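Local coordinates for protein endo-pectate lyase (Erwinia chrysanthemi, PDB 3B4N) that cleaves polygalacturonate by calcium-dependent elimination and probably acts in endo fashion on highly methylated pectins as well, at residues 43-48 / 91-96; 154-159 / 182-187; 241-246 / 271-276; 258-263 / 282-287; 309-314 / 329-334. All blocks are in the same frame, centred on the assembly; numbering follows the deposited sequence.

Interaction 1. Residues 43-48 / 91-96; sequences KVARQE and VSENQA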
# COMPACT_ATOMS: atom_id res chain seq x y z
N LYS A 43 -8.63 -18.91 8.84
CA LYS A 43 -9.67 -18.59 9.81
C LYS A 43 -9.11 -17.78 10.97
O LYS A 43 -9.12 -18.22 12.12
CB LYS A 43 -10.34 -19.88 10.31
CG LYS A 43 -11.14 -20.58 9.21
CD LYS A 43 -11.76 -21.90 9.65
CE LYS A 43 -10.77 -23.05 9.54
NZ LYS A 43 -11.45 -24.38 9.65
N VAL A 44 -8.63 -16.59 10.67
CA VAL A 44 -8.06 -15.74 11.70
C VAL A 44 -9.14 -15.16 12.61
O VAL A 44 -10.17 -14.67 12.12
CB VAL A 44 -7.26 -14.57 11.09
CG1 VAL A 44 -6.67 -13.71 12.21
CG2 VAL A 44 -6.15 -15.11 10.19
N ALA A 45 -8.91 -15.22 13.92
CA ALA A 45 -9.84 -14.69 14.91
C ALA A 45 -9.29 -13.37 15.45
O ALA A 45 -10.01 -12.38 15.56
CB ALA A 45 -10.03 -15.68 16.04
N ARG A 46 -8.01 -13.37 15.79
CA ARG A 46 -7.34 -12.17 16.29
C ARG A 46 -5.87 -12.28 15.98
O ARG A 46 -5.38 -13.34 15.59
CB ARG A 46 -7.52 -12.02 17.81
CG ARG A 46 -6.86 -13.13 18.61
CD ARG A 46 -6.54 -12.71 20.05
NE ARG A 46 -7.74 -12.30 20.77
CZ ARG A 46 -7.74 -11.92 22.04
NH1 ARG A 46 -6.61 -11.91 22.74
NH2 ARG A 46 -8.88 -11.55 22.62
N GLN A 47 -5.16 -11.17 16.15
CA GLN A 47 -3.73 -11.14 15.90
C GLN A 47 -3.09 -10.38 17.05
O GLN A 47 -3.54 -9.30 17.41
CB GLN A 47 -3.44 -10.47 14.56
CG GLN A 47 -4.15 -11.19 13.42
CD GLN A 47 -4.01 -10.47 12.11
OE1 GLN A 47 -4.63 -9.43 11.88
NE2 GLN A 47 -3.17 -11.02 11.23
N GLU A 48 -2.04 -10.95 17.62
CA GLU A 48 -1.40 -10.32 18.76
C GLU A 48 0.02 -9.91 18.45
O GLU A 48 0.78 -10.66 17.84
CB GLU A 48 -1.41 -11.28 19.95
CG GLU A 48 -2.79 -11.82 20.28
CD GLU A 48 -2.79 -12.73 21.48
OE1 GLU A 48 -1.84 -13.54 21.61
OE2 GLU A 48 -3.73 -12.65 22.29
N VAL A 91 -3.78 -15.75 15.51
CA VAL A 91 -4.56 -16.74 16.24
C VAL A 91 -5.80 -17.15 15.46
O VAL A 91 -6.61 -16.31 15.09
CB VAL A 91 -4.99 -16.18 17.61
CG1 VAL A 91 -5.74 -17.25 18.40
CG2 VAL A 91 -3.77 -15.69 18.38
N SER A 92 -5.94 -18.45 15.22
CA SER A 92 -7.08 -18.95 14.47
C SER A 92 -8.29 -19.12 15.38
O SER A 92 -8.18 -19.03 16.61
CB SER A 92 -6.76 -20.31 13.84
OG SER A 92 -6.79 -21.33 14.83
N GLU A 93 -9.44 -19.36 14.77
CA GLU A 93 -10.66 -19.58 15.53
C GLU A 93 -10.51 -20.81 16.41
O GLU A 93 -11.18 -20.93 17.45
CB GLU A 93 -11.83 -19.76 14.58
CG GLU A 93 -12.19 -18.50 13.82
CD GLU A 93 -13.31 -18.71 12.84
OE1 GLU A 93 -13.72 -17.73 12.19
OE2 GLU A 93 -13.78 -19.86 12.73
N ASN A 94 -9.61 -21.71 16.02
CA ASN A 94 -9.36 -22.94 16.78
C ASN A 94 -8.06 -23.00 17.58
O ASN A 94 -7.38 -24.04 17.61
CB ASN A 94 -9.44 -24.15 15.85
CG ASN A 94 -10.84 -24.39 15.34
OD1 ASN A 94 -11.23 -23.89 14.28
ND2 ASN A 94 -11.63 -25.14 16.10
N GLN A 95 -7.72 -21.89 18.22
CA GLN A 95 -6.54 -21.79 19.09
C GLN A 95 -5.17 -22.01 18.47
O GLN A 95 -4.18 -22.13 19.20
CB GLN A 95 -6.69 -22.75 20.28
CG GLN A 95 -8.02 -22.66 21.04
CD GLN A 95 -9.11 -23.49 20.40
OE1 GLN A 95 -10.17 -22.97 20.04
NE2 GLN A 95 -8.87 -24.79 20.26
N ALA A 96 -5.08 -22.08 17.15
CA ALA A 96 -3.78 -22.27 16.54
C ALA A 96 -2.99 -20.98 16.69
O ALA A 96 -3.53 -19.89 16.48
CB ALA A 96 -3.93 -22.62 15.07
O HOH W 1 -12.80 -15.13 12.67
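A classic beta bulge joins Ala45 and Arg46 to Val91 in the four-stranded antiparallel sheet of the N-terminal domain, which lies beside the beta-helix. Val91 O receives both backbone N-H groups of the bulge. The bond from Ala45 N is short, 2.8 Å, and nearly straight. The bond from Arg46 N to Val91 O is weak at 3.3 Å. Arg46 O in turn accepts Val91 N at 2.9 Å. Beyond the bulge, Glu93 N bonds Lys43 O at 2.9 Å, where segment 91-96 enters a type I turn from Ser92 to Gln95.

The side chains of Arg46 and Val91 lie side by side and point the same way, with Arg46 CG 3.7 Å from Val91 CB. A bend at chi3 (59°) turns Arg46 NE aside. NH1 forms a salt bridge with Glu48 OE2 at 3.0 Å, in the guanidinium plane and on the anti lone pair. Arg62 also pairs with this oxygen, and Tyr50 bonds OE1. Ser92 OG accepts from Ala96 N, just past the turn. The direct cross-strand bonds are all main-chain. A water adds a link from Val44 O to Glu93 OE1. Arg46 and Val91 add aliphatic packing. The two arginines would favour an ionised Glu48.

Interaction 2. Residues 154-159 / 182-187; sequences IILKNA and CTIENV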
# COMPACT_ATOMS: atom_id res chain seq x y z
N ILE A 154 9.34 -5.34 -10.47
CA ILE A 154 8.70 -6.64 -10.52
C ILE A 154 7.48 -6.53 -11.41
O ILE A 154 6.74 -5.54 -11.33
CB ILE A 154 8.22 -7.09 -9.11
CG1 ILE A 154 9.41 -7.25 -8.16
CG2 ILE A 154 7.41 -8.39 -9.22
CD1 ILE A 154 10.34 -8.39 -8.52
N ILE A 155 7.27 -7.53 -12.26
CA ILE A 155 6.12 -7.57 -13.15
C ILE A 155 5.32 -8.81 -12.79
O ILE A 155 5.85 -9.93 -12.73
CB ILE A 155 6.54 -7.67 -14.63
CG1 ILE A 155 7.31 -6.41 -15.03
CG2 ILE A 155 5.31 -7.83 -15.51
CD1 ILE A 155 7.85 -6.45 -16.43
N LEU A 156 4.03 -8.61 -12.55
CA LEU A 156 3.14 -9.71 -12.20
C LEU A 156 2.13 -9.93 -13.32
O LEU A 156 1.56 -8.98 -13.86
CB LEU A 156 2.40 -9.37 -10.90
CG LEU A 156 3.24 -9.02 -9.67
CD1 LEU A 156 2.32 -8.57 -8.54
CD2 LEU A 156 4.08 -10.23 -9.25
N LYS A 157 1.93 -11.19 -13.69
CA LYS A 157 0.95 -11.54 -14.71
C LYS A 157 0.09 -12.60 -14.04
O LYS A 157 0.48 -13.77 -13.97
CB LYS A 157 1.64 -12.09 -15.96
CG LYS A 157 2.39 -11.00 -16.75
CD LYS A 157 3.04 -11.56 -18.01
CE LYS A 157 2.01 -12.12 -18.98
NZ LYS A 157 0.98 -11.10 -19.35
N ASN A 158 -1.06 -12.18 -13.52
CA ASN A 158 -1.98 -13.06 -12.79
C ASN A 158 -1.16 -13.76 -11.71
O ASN A 158 -1.26 -14.97 -11.51
CB ASN A 158 -2.62 -14.09 -13.72
CG ASN A 158 -3.83 -14.76 -13.09
OD1 ASN A 158 -3.88 -15.99 -12.94
ND2 ASN A 158 -4.82 -13.96 -12.72
N ALA A 159 -0.37 -12.97 -11.00
CA ALA A 159 0.52 -13.50 -9.98
C ALA A 159 0.50 -12.69 -8.68
O ALA A 159 0.02 -11.56 -8.64
CB ALA A 159 1.95 -13.56 -10.52
N CYS A 182 -3.64 -9.78 -9.86
CA CYS A 182 -2.41 -9.74 -9.11
C CYS A 182 -2.63 -9.28 -7.68
O CYS A 182 -3.50 -8.45 -7.41
CB CYS A 182 -1.42 -8.78 -9.74
SG CYS A 182 -1.26 -8.81 -11.56
N THR A 183 -1.84 -9.82 -6.78
CA THR A 183 -1.90 -9.44 -5.39
C THR A 183 -0.51 -9.03 -4.94
O THR A 183 0.48 -9.72 -5.21
CB THR A 183 -2.45 -10.58 -4.51
OG1 THR A 183 -3.83 -10.80 -4.85
CG2 THR A 183 -2.37 -10.22 -3.04
N ILE A 184 -0.44 -7.88 -4.28
CA ILE A 184 0.81 -7.32 -3.77
C ILE A 184 0.56 -7.32 -2.26
O ILE A 184 -0.14 -6.47 -1.72
CB ILE A 184 1.03 -5.92 -4.36
CG1 ILE A 184 1.15 -6.03 -5.89
CG2 ILE A 184 2.25 -5.27 -3.75
CD1 ILE A 184 1.23 -4.69 -6.62
N GLU A 185 1.14 -8.32 -1.61
CA GLU A 185 0.91 -8.58 -0.20
C GLU A 185 2.10 -8.33 0.71
O GLU A 185 3.15 -8.93 0.53
CB GLU A 185 0.44 -10.04 -0.10
CG GLU A 185 0.06 -10.55 1.26
CD GLU A 185 -0.56 -11.94 1.17
OE1 GLU A 185 -0.96 -12.47 2.23
OE2 GLU A 185 -0.63 -12.50 0.06
N ASN A 186 1.91 -7.47 1.69
CA ASN A 186 2.97 -7.11 2.62
C ASN A 186 4.25 -6.64 1.94
O ASN A 186 5.32 -7.23 2.10
CB ASN A 186 3.29 -8.24 3.59
CG ASN A 186 4.13 -7.77 4.75
OD1 ASN A 186 3.94 -6.64 5.23
ND2 ASN A 186 5.05 -8.60 5.22
N VAL A 187 4.12 -5.57 1.16
CA VAL A 187 5.27 -4.99 0.49
C VAL A 187 5.52 -3.65 1.18
O VAL A 187 4.58 -2.96 1.58
CB VAL A 187 5.02 -4.79 -1.02
CG1 VAL A 187 6.15 -3.96 -1.63
CG2 VAL A 187 4.97 -6.17 -1.71
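Leu156 packs on Cys182 and Ile184 inside the right-handed parallel beta-helix. Strand 154-157 lies on one face of the helix and strand 182-185 on another. Their directions differ by 137° and their axes come no closer than 7.6 Å, so the Leu156 packing is made across a corner and not within one sheet.

The tight part is apolar and buried. Leu156 CB lies 3.8 Å from Cys182 SG. Leu156 CD1 is anti to CA (chi2 174°) and reaches Ile184 CG1 at 3.9 Å. The side chains of Leu156 and Ile184 cross obliquely. Phe127, Ile175 and Val161 also pack on Leu156, while Met204 and Ile206 meet Ile184. Cys182 SG is fixed by its disulfide to Cys177, on the neighbouring strand that carries the zinc ligands His176 and Asp178. The side chain of Leu156 is about 9 Å from a bound zinc ion.

The looser side is formed by the side chains of Asn158 and Thr183, both partly exposed. The chain turns at Asn158 with positive phi, and its side chain starts away from the other segment. The backbone of Ala159 next to it is buried. Thr183 N bonds Ala159 O at 3.2 Å, with the donor tilted 27° from the carbonyl plane. This bond starts the ladder between successive coils. The same oxygen also receives a CA-H...O contact from Cys182 CA at 3.1 Å.

Interaction 3. Residues 241-246 / 271-276; sequences FTLTGE and ATVNGT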
# COMPACT_ATOMS: atom_id res chain seq x y z
N PHE A 241 -3.42 -1.19 4.51
CA PHE A 241 -2.27 -0.67 3.77
C PHE A 241 -2.04 0.71 4.39
O PHE A 241 -2.97 1.50 4.52
CB PHE A 241 -2.68 -0.55 2.30
CG PHE A 241 -1.66 0.09 1.40
CD1 PHE A 241 -0.32 -0.31 1.42
CD2 PHE A 241 -2.05 1.04 0.47
CE1 PHE A 241 0.60 0.22 0.52
CE2 PHE A 241 -1.13 1.58 -0.45
CZ PHE A 241 0.19 1.17 -0.42
N THR A 242 -0.80 0.98 4.78
CA THR A 242 -0.49 2.23 5.46
C THR A 242 0.48 3.12 4.71
O THR A 242 1.52 2.67 4.25
CB THR A 242 0.11 1.93 6.84
OG1 THR A 242 -0.87 1.24 7.62
CG2 THR A 242 0.53 3.20 7.57
N LEU A 243 0.11 4.40 4.61
CA LEU A 243 0.95 5.38 3.96
C LEU A 243 1.61 6.22 5.04
O LEU A 243 0.94 6.67 5.97
CB LEU A 243 0.13 6.31 3.06
CG LEU A 243 -0.64 5.65 1.91
CD1 LEU A 243 -1.24 6.74 1.04
CD2 LEU A 243 0.27 4.76 1.09
N THR A 244 2.92 6.41 4.93
CA THR A 244 3.65 7.21 5.90
C THR A 244 4.37 8.34 5.17
O THR A 244 4.64 8.25 3.98
CB THR A 244 4.69 6.36 6.67
OG1 THR A 244 5.67 5.86 5.76
CG2 THR A 244 4.01 5.18 7.35
N GLY A 245 4.67 9.41 5.90
CA GLY A 245 5.36 10.52 5.27
C GLY A 245 4.42 11.50 4.61
O GLY A 245 3.37 11.83 5.16
N GLU A 246 4.83 11.99 3.43
CA GLU A 246 4.05 12.95 2.66
C GLU A 246 3.74 12.32 1.30
O GLU A 246 4.65 11.89 0.60
CB GLU A 246 4.84 14.24 2.44
CG GLU A 246 5.22 15.01 3.71
CD GLU A 246 6.45 14.45 4.40
OE1 GLU A 246 7.50 14.30 3.72
OE2 GLU A 246 6.38 14.16 5.61
N ALA A 271 -7.47 1.14 5.00
CA ALA A 271 -6.20 1.81 4.73
C ALA A 271 -6.01 2.92 5.73
O ALA A 271 -6.99 3.45 6.28
CB ALA A 271 -6.18 2.36 3.31
N THR A 272 -4.76 3.28 5.98
CA THR A 272 -4.42 4.32 6.92
C THR A 272 -3.39 5.28 6.35
O THR A 272 -2.41 4.85 5.75
CB THR A 272 -3.82 3.73 8.23
OG1 THR A 272 -4.84 3.02 8.94
CG2 THR A 272 -3.26 4.84 9.12
N VAL A 273 -3.63 6.57 6.53
CA VAL A 273 -2.66 7.57 6.10
C VAL A 273 -2.13 8.18 7.40
O VAL A 273 -2.83 8.93 8.07
CB VAL A 273 -3.29 8.69 5.24
CG1 VAL A 273 -2.22 9.71 4.86
CG2 VAL A 273 -3.90 8.09 3.98
N ASN A 274 -0.91 7.79 7.77
CA ASN A 274 -0.29 8.32 8.99
C ASN A 274 0.82 9.25 8.52
O ASN A 274 2.00 8.91 8.54
CB ASN A 274 0.27 7.21 9.87
CG ASN A 274 0.56 7.68 11.29
OD1 ASN A 274 -0.12 8.57 11.81
ND2 ASN A 274 1.56 7.08 11.93
N GLY A 275 0.39 10.41 8.05
CA GLY A 275 1.27 11.44 7.54
C GLY A 275 0.34 12.41 6.85
O GLY A 275 -0.80 12.58 7.28
N THR A 276 0.80 13.03 5.77
CA THR A 276 -0.03 13.97 5.03
C THR A 276 -0.23 13.48 3.61
O THR A 276 0.57 12.71 3.08
CB THR A 276 0.60 15.37 4.98
OG1 THR A 276 1.86 15.31 4.31
CG2 THR A 276 0.79 15.90 6.39
O HOH W 2 4.34 9.60 8.79
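Leu243 N gives a 2.8 Å hydrogen bond to Thr272 O, and Leu243 O takes one of 2.8 Å from Asn274 N. On either side of this pair, Thr272 N bonds Phe241 O at 2.9 Å and Thr276 N bonds Gly245 O at 2.9 Å. This is the parallel ladder between successive coils of the beta-helix. The strands are in register and only 13° apart in direction. Both segments turn a corner at a glycine, Gly245 and Gly275. A water bonds Gly245 N here and lies suspiciously close to Asn274 O.

Outside the ladder, residues in register stack along the helix. Thr242 and Thr272 lie side by side on one face. Their hydroxyls are held by Asn240, through its O and OD1 respectively. On the other face Leu243 CD1 touches Val273 CG2 at 4.2 Å. At the end, Glu246 CG is anti to its carbonyl carbon (chi1 -62°), which puts it 3.4 Å from Thr276 OG1. Glu246 OE1 bonds Lys215 N. Asn213, a calcium ligand, shares backbone bonds with Thr244 and Glu246.

Gly275 suits its place, because a CB there would run into Gly245 O. The contact thus rests on main-chain bonds. Asn240 serves the hydroxyls of Thr242 and Thr272, and His212 that of Thr244.

Interaction 4. Residues 258-263 / 282-287; sequences SNNGGP and GVNRNY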
# COMPACT_ATOMS: atom_id res chain seq x y z
N SER A 258 -2.43 7.65 -23.28
CA SER A 258 -2.63 7.45 -24.71
C SER A 258 -3.69 6.35 -24.66
O SER A 258 -3.64 5.49 -23.78
CB SER A 258 -1.36 6.91 -25.38
OG SER A 258 -0.32 7.87 -25.39
N ASN A 259 -4.64 6.40 -25.58
CA ASN A 259 -5.71 5.40 -25.61
C ASN A 259 -6.45 5.34 -24.27
O ASN A 259 -6.84 4.27 -23.81
CB ASN A 259 -5.13 4.02 -25.95
CG ASN A 259 -6.20 2.97 -26.12
OD1 ASN A 259 -7.18 3.18 -26.83
ND2 ASN A 259 -6.02 1.82 -25.47
N ASN A 260 -6.64 6.50 -23.66
CA ASN A 260 -7.33 6.61 -22.37
C ASN A 260 -8.81 6.24 -22.50
O ASN A 260 -9.38 6.24 -23.60
CB ASN A 260 -7.21 8.04 -21.83
CG ASN A 260 -7.34 8.12 -20.31
OD1 ASN A 260 -7.35 9.22 -19.74
ND2 ASN A 260 -7.43 6.97 -19.65
N GLY A 261 -9.42 5.92 -21.37
CA GLY A 261 -10.82 5.55 -21.35
C GLY A 261 -11.12 4.87 -20.03
O GLY A 261 -10.31 4.94 -19.11
N GLY A 262 -12.28 4.22 -19.94
CA GLY A 262 -12.65 3.55 -18.71
C GLY A 262 -13.62 2.41 -18.96
O GLY A 262 -13.74 1.94 -20.09
N PRO A 263 -14.34 1.95 -17.92
CA PRO A 263 -14.26 2.47 -16.55
C PRO A 263 -13.13 1.85 -15.75
O PRO A 263 -12.69 0.74 -16.03
CB PRO A 263 -15.62 2.08 -15.98
CG PRO A 263 -15.86 0.74 -16.62
CD PRO A 263 -15.43 0.97 -18.06
N GLY A 282 -8.77 9.94 -7.42
CA GLY A 282 -9.15 10.78 -8.55
C GLY A 282 -9.80 9.92 -9.62
O GLY A 282 -9.15 9.07 -10.23
N VAL A 283 -11.09 10.15 -9.85
CA VAL A 283 -11.86 9.39 -10.84
C VAL A 283 -12.18 10.25 -12.06
O VAL A 283 -12.41 11.45 -11.93
CB VAL A 283 -13.20 8.86 -10.26
CG1 VAL A 283 -12.94 7.84 -9.17
CG2 VAL A 283 -14.05 10.00 -9.72
N ASN A 284 -12.18 9.63 -13.23
CA ASN A 284 -12.56 10.35 -14.45
C ASN A 284 -14.04 10.02 -14.58
O ASN A 284 -14.41 8.94 -15.05
CB ASN A 284 -11.81 9.81 -15.67
CG ASN A 284 -10.33 10.02 -15.58
OD1 ASN A 284 -9.87 11.07 -15.14
ND2 ASN A 284 -9.57 9.01 -15.99
N ARG A 285 -14.91 10.92 -14.14
CA ARG A 285 -16.33 10.60 -14.19
C ARG A 285 -16.89 10.43 -15.60
O ARG A 285 -17.85 9.69 -15.79
CB ARG A 285 -17.15 11.63 -13.41
CG ARG A 285 -17.30 12.97 -14.06
CD ARG A 285 -18.07 13.88 -13.12
NE ARG A 285 -18.46 15.12 -13.76
CZ ARG A 285 -18.73 16.25 -13.10
NH1 ARG A 285 -18.65 16.29 -11.78
NH2 ARG A 285 -19.07 17.34 -13.78
N ASN A 286 -16.29 11.09 -16.58
CA ASN A 286 -16.77 10.96 -17.95
C ASN A 286 -16.49 9.57 -18.55
O ASN A 286 -17.09 9.19 -19.55
CB ASN A 286 -16.16 12.04 -18.84
CG ASN A 286 -14.64 11.98 -18.88
OD1 ASN A 286 -13.99 11.94 -17.84
ND2 ASN A 286 -14.08 11.97 -20.09
N TYR A 287 -15.59 8.82 -17.92
CA TYR A 287 -15.26 7.48 -18.40
C TYR A 287 -15.92 6.40 -17.55
O TYR A 287 -15.65 5.21 -17.74
CB TYR A 287 -13.74 7.28 -18.41
CG TYR A 287 -13.00 8.07 -19.48
CD1 TYR A 287 -11.69 8.48 -19.27
CD2 TYR A 287 -13.59 8.35 -20.72
CE1 TYR A 287 -10.97 9.14 -20.26
CE2 TYR A 287 -12.88 9.03 -21.72
CZ TYR A 287 -11.57 9.41 -21.48
OH TYR A 287 -10.84 10.05 -22.46
O HOH W 3 -10.91 6.42 -16.81
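The ring of Tyr287 lies flat against the backbone of Gly261. Gly261 CA sits over the ring centre, 3.6 Å from the centroid and 8° off the ring normal. This is a CH-pi contact across the face. Its own carbonyl carbon, Gly261 C, also lies 3.7 Å from Tyr287 CD1. On the opposite face Asn286 ND2 stands 3.6 Å above the ring plane, offset toward the rim. The ring is therefore layered between a main-chain CA and an amide nitrogen. Tyr287 CG is anti to its carbonyl carbon (chi1 -71°), beside the backbone N, which carries the ring over to Gly261.

Asn260 comes to the ring from the edge. Its side chain crosses that of Tyr287 at about a right angle, and the amide and ring planes are 71° apart. The amide end touches Tyr287 CE1.

Past the ring, the backbone of Tyr287 makes the contact. Tyr287 O lies 3.3 Å from Pro263 CA in a CA-H...O contact, and Gly262 CA approaches the same oxygen at 3.6 Å. A CB on Gly262 would clash with it.

Asn284 joins the two segments through a water, which its ND2 meets at 3.0 Å. The water lies 2.8 Å from Gly261 O and probably bonds it. Asn284 ND2 also bonds Cys254 O, and OD1 is held by Arg252. Asn286 OD1 accepts from Gly314 N in the next coil. The contact packs a glycine-rich connection against the short 3-10 turn that follows strand 276-284, where loops leave adjacent coils of the parallel beta-helix.

Interaction 5. Residues 309-314 / 329-334; sequences CEEFKG and WDTTNC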
# COMPACT_ATOMS: atom_id res chain seq x y z
N CYS A 309 -12.43 11.82 -2.28
CA CYS A 309 -12.67 11.47 -3.68
C CYS A 309 -12.91 12.72 -4.50
O CYS A 309 -13.77 13.54 -4.16
CB CYS A 309 -13.88 10.55 -3.78
SG CYS A 309 -14.21 9.82 -5.42
N GLU A 310 -12.15 12.89 -5.57
CA GLU A 310 -12.31 14.04 -6.44
C GLU A 310 -12.65 13.57 -7.83
O GLU A 310 -12.11 12.57 -8.31
CB GLU A 310 -11.03 14.89 -6.47
CG GLU A 310 -10.67 15.49 -5.12
CD GLU A 310 -9.42 16.34 -5.17
OE1 GLU A 310 -8.42 15.90 -5.76
OE2 GLU A 310 -9.45 17.46 -4.60
N GLU A 311 -13.58 14.28 -8.47
CA GLU A 311 -14.01 13.95 -9.83
C GLU A 311 -13.28 14.83 -10.83
O GLU A 311 -13.06 16.02 -10.59
CB GLU A 311 -15.53 14.13 -9.96
CG GLU A 311 -16.29 13.03 -9.23
CD GLU A 311 -17.80 13.16 -9.29
OE1 GLU A 311 -18.47 12.23 -8.80
OE2 GLU A 311 -18.32 14.17 -9.82
N PHE A 312 -12.89 14.21 -11.94
CA PHE A 312 -12.16 14.87 -13.03
C PHE A 312 -12.75 14.47 -14.36
O PHE A 312 -13.57 13.55 -14.44
CB PHE A 312 -10.71 14.38 -13.08
CG PHE A 312 -9.88 14.74 -11.90
CD1 PHE A 312 -9.04 15.85 -11.93
CD2 PHE A 312 -9.90 13.95 -10.76
CE1 PHE A 312 -8.23 16.17 -10.86
CE2 PHE A 312 -9.09 14.25 -9.67
CZ PHE A 312 -8.25 15.36 -9.72
N LYS A 313 -12.30 15.15 -15.40
CA LYS A 313 -12.68 14.82 -16.76
C LYS A 313 -11.40 14.23 -17.34
O LYS A 313 -10.37 14.90 -17.34
CB LYS A 313 -13.07 16.05 -17.58
CG LYS A 313 -13.54 15.70 -18.99
CD LYS A 313 -13.67 16.94 -19.88
CE LYS A 313 -12.31 17.48 -20.27
NZ LYS A 313 -12.41 18.65 -21.19
N GLY A 314 -11.45 12.98 -17.79
CA GLY A 314 -10.28 12.36 -18.38
C GLY A 314 -10.26 12.61 -19.88
O GLY A 314 -11.30 12.87 -20.48
N TRP A 329 -19.06 13.59 -2.45
CA TRP A 329 -19.49 12.56 -1.51
C TRP A 329 -20.78 11.97 -2.03
O TRP A 329 -21.63 12.68 -2.56
CB TRP A 329 -19.75 13.14 -0.12
CG TRP A 329 -18.60 13.79 0.52
CD1 TRP A 329 -18.28 15.12 0.47
CD2 TRP A 329 -17.60 13.17 1.34
NE1 TRP A 329 -17.15 15.36 1.21
CE2 TRP A 329 -16.71 14.18 1.76
CE3 TRP A 329 -17.38 11.84 1.76
CZ2 TRP A 329 -15.61 13.91 2.58
CZ3 TRP A 329 -16.29 11.58 2.57
CH2 TRP A 329 -15.42 12.61 2.98
N ASP A 330 -20.93 10.66 -1.87
CA ASP A 330 -22.14 9.97 -2.27
C ASP A 330 -22.66 10.29 -3.67
O ASP A 330 -23.83 10.63 -3.85
CB ASP A 330 -23.23 10.24 -1.23
CG ASP A 330 -22.80 9.86 0.18
OD1 ASP A 330 -22.51 8.67 0.40
OD2 ASP A 330 -22.74 10.76 1.05
N THR A 331 -21.78 10.22 -4.66
CA THR A 331 -22.19 10.45 -6.04
C THR A 331 -22.00 9.13 -6.79
O THR A 331 -21.47 8.16 -6.25
CB THR A 331 -21.35 11.54 -6.73
OG1 THR A 331 -19.98 11.11 -6.82
CG2 THR A 331 -21.43 12.85 -5.96
N THR A 332 -22.44 9.10 -8.05
CA THR A 332 -22.31 7.91 -8.87
C THR A 332 -20.86 7.44 -8.97
O THR A 332 -20.57 6.25 -8.85
CB THR A 332 -22.82 8.19 -10.31
OG1 THR A 332 -24.21 8.53 -10.26
CG2 THR A 332 -22.62 6.97 -11.20
N ASN A 333 -19.96 8.39 -9.15
CA ASN A 333 -18.55 8.05 -9.33
C ASN A 333 -17.71 8.07 -8.06
O ASN A 333 -16.64 7.48 -8.03
CB ASN A 333 -17.98 8.98 -10.39
CG ASN A 333 -18.80 8.94 -11.66
OD1 ASN A 333 -19.68 9.77 -11.88
ND2 ASN A 333 -18.54 7.94 -12.49
N CYS A 334 -18.20 8.75 -7.03
CA CYS A 334 -17.50 8.79 -5.75
C CYS A 334 -18.40 8.14 -4.71
O CYS A 334 -19.18 8.81 -4.02
CB CYS A 334 -17.19 10.23 -5.35
SG CYS A 334 -15.74 10.96 -6.17
O HOH W 4 -20.69 11.28 -10.07
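Glu311 crosses from strand 309-313 to the loop at 329-334, and its chain runs extended from CG to the carboxylate. CB starts out toward the loop, and CG is anti to the carbonyl carbon (chi1 -72°), beside the backbone N. Glu311 CG packs 3.7 Å from Cys334 SG. CD carries two oxygens with different partners. OE1 meets Thr331 OG1 tip to tip at 2.7 Å, and the threonine hydroxyl is the donor. The hydroxyl arrives nearly in line with the CD-OE1 bond. The same OE1 lies 3.7 Å from Asn333 CB and accepts from a water that also donates to Asn333 OD1. OE2 leaves the loop and forms a salt bridge with Arg285, so the carboxylate is probably kept ionised.

Strand 309-313 belongs to a face of the beta-helix, where it pairs in parallel with strand 276-284 and antiparallel with strand 323-327. The loop packs on the N-terminal half of strand 309-313 and leads into strand 334-336. A disulfide joins the two. Cys309 SG and Cys334 SG are 2.1 Å apart with a chi3 of -81°. Cys309 SG is anti to its backbone N (chi1 -172°). Val336 and Val283 pack against the two half-cystines, Val336 on Cys309 and Val283 on Cys334.

Thr331 holds the loop in shape as well. Its OG1 donates to the glutamate and accepts from Cys334 N at 3.0 Å, an ST motif. Thr331 N returns a bond to Cys334 O, also 3.0 Å. Asn333 ND2 bonds Asp289 O, and Arg285 packs on the Asn333 side chain.

Interaction 1 stands apart, in the antiparallel N-terminal sheet. Its nearest atoms are about 9 Å from interaction 2, and it is partly exposed. The other four lie in the beta-helix. Interaction 3 is nearest the centre of the chain and joins two coils by a regular backbone ladder. Interaction 4 joins the same two successive coils at another place, since residues 271-276 lead straight into strand 276-284. Interaction 2 spans a corner with buried apolar side chains and one main-chain bond. Interactions 4 and 5 touch, 11 Å between centres, on neighbouring strands. There the chemistry changes: ring-on-backbone packing in interaction 4, a disulfide and a glutamate-threonine bond in the buried interaction 5.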